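Local coordinates for TsrE (Streptomyces laurentii, PDB 7CWW), which is probably a cyclase of antibiotic biosynthesis, related to the C-terminal part of lantibiotic dehydratases and to thiopeptide-forming enzymes, at residues A295-T298 with Y299-G302. Residues are numbered along the deposited sequence; the frame is centred on the assembly and turned at random.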
loop_
_atom_site.group_PDB
_atom_site.type_symbol
_atom_site.label_atom_id
_atom_site.label_comp_id
_atom_site.label_asym_id
_atom_site.label_seq_id
_atom_site.Cartn_x
_atom_site.Cartn_y
_atom_site.Cartn_z
ATOM N N ALA A 295 15.735 -19.812 -3.058
ATOM C CA ALA A 295 16.166 -20.505 -4.269
ATOM C C ALA A 295 16.066 -22.016 -4.125
ATOM O O ALA A 295 15.818 -22.718 -5.114
ATOM C CB ALA A 295 17.601 -20.104 -4.619
ATOM N N ASP A 296 16.254 -22.537 -2.916
ATOM C CA ASP A 296 16.184 -23.975 -2.695
ATOM C C ASP A 296 14.773 -24.480 -2.430
ATOM O O ASP A 296 14.566 -25.698 -2.401
ATOM C CB ASP A 296 17.087 -24.376 -1.521
ATOM C CG ASP A 296 18.538 -23.998 -1.748
ATOM O OD1 ASP A 296 18.831 -23.273 -2.723
ATOM O OD2 ASP A 296 19.390 -24.437 -0.947
ATOM N N ASN A 297 13.802 -23.594 -2.228
ATOM C CA ASN A 297 12.449 -24.006 -1.848
ATOM C C ASN A 297 11.542 -23.813 -3.058
ATOM O O ASN A 297 10.882 -22.783 -3.204
ATOM C CB ASN A 297 11.940 -23.233 -0.637
ATOM C CG ASN A 297 10.693 -23.853 -0.043
ATOM O OD1 ASN A 297 9.903 -24.494 -0.743
ATOM N ND2 ASN A 297 10.507 -23.670 1.261
ATOM N N THR A 298 11.505 -24.832 -3.913
ATOM C CA THR A 298 10.671 -24.780 -5.107
ATOM C C THR A 298 9.200 -24.624 -4.746
ATOM O O THR A 298 8.459 -23.895 -5.416
ATOM C CB THR A 298 10.896 -26.044 -5.932
ATOM O OG1 THR A 298 12.095 -25.891 -6.692
ATOM C CG2 THR A 298 9.721 -26.316 -6.860
ATOM N N TYR A 299 8.766 -25.290 -3.679
ATOM C CA TYR A 299 7.366 -25.226 -3.285
ATOM C C TYR A 299 6.963 -23.804 -2.915
ATOM O O TYR A 299 5.931 -23.293 -3.369
ATOM C CB TYR A 299 7.122 -26.184 -2.121
ATOM C CG TYR A 299 5.776 -25.989 -1.486
ATOM C CD1 TYR A 299 4.631 -26.460 -2.106
ATOM C CD2 TYR A 299 5.643 -25.317 -0.273
ATOM C CE1 TYR A 299 3.391 -26.281 -1.537
ATOM C CE2 TYR A 299 4.401 -25.128 0.303
ATOM C CZ TYR A 299 3.281 -25.620 -0.335
ATOM O OH TYR A 299 2.035 -25.447 0.213
ATOM N N TYR A 300 7.771 -23.155 -2.077
ATOM C CA TYR A 300 7.531 -21.764 -1.705
ATOM C C TYR A 300 7.425 -20.871 -2.943
ATOM O O TYR A 300 6.507 -20.047 -3.052
ATOM C CB TYR A 300 8.662 -21.318 -0.777
ATOM C CG TYR A 300 8.713 -19.864 -0.381
ATOM C CD1 TYR A 300 9.556 -18.977 -1.051
ATOM C CD2 TYR A 300 7.974 -19.388 0.702
ATOM C CE1 TYR A 300 9.634 -17.646 -0.683
ATOM C CE2 TYR A 300 8.043 -18.055 1.080
ATOM C CZ TYR A 300 8.879 -17.187 0.382
ATOM O OH TYR A 300 8.962 -15.854 0.739
ATOM N N GLN A 301 8.345 -21.042 -3.900
ATOM C CA GLN A 301 8.306 -20.250 -5.128
ATOM C C GLN A 301 6.982 -20.433 -5.863
ATOM O O GLN A 301 6.339 -19.455 -6.261
ATOM C CB GLN A 301 9.481 -20.625 -6.033
ATOM C CG GLN A 301 10.815 -20.038 -5.599
ATOM C CD GLN A 301 11.972 -20.559 -6.428
ATOM O OE1 GLN A 301 11.812 -20.871 -7.610
ATOM N NE2 GLN A 301 13.144 -20.669 -5.809
ATOM N N GLY A 302 6.556 -21.686 -6.053
ATOM C CA GLY A 302 5.301 -21.928 -6.749
ATOM C C GLY A 302 4.108 -21.362 -6.009
ATOM O O GLY A 302 3.179 -20.828 -6.621
#
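N297 meets Y300 as an N-cap meets the third residue of its helix, an example of how a side chain replaces the missing preceding turn. Its OD1 accepts from Y300 N at 2.8 Å; the bond is nearly straight at hydrogen (172°), yet the N-H arrives from above the amide plane. With CG anti to the backbone N (chi1 -167°), the amide folds over the start of the helix, and its CG rests 3.3 Å from Y300 CB. The two side chains cross nearly at right angles, amide and ring planes 47° apart, and the Y300 side chain comes within about 4 Å of a bound polyethylene glycol chain. OD1 also lies 3.5 Å from Y299 CB, the ring edge beyond it. The buried amide is gripped at both ends, because ND2 donates to I357 O and V360 O. Helical bonding follows, Q301 N to N297 O and G302 N to T298 O. Q301 reaches back, its NE2 3.4 Å from A295 CA and hydrogen-bonded to I294 O. The cap marks the break between helices 286-296 and 298-306, while ND2 ties this junction to the end of helix 353-359, and Y299 OH shares a hydrogen bond with S156 OG of helix 155-158.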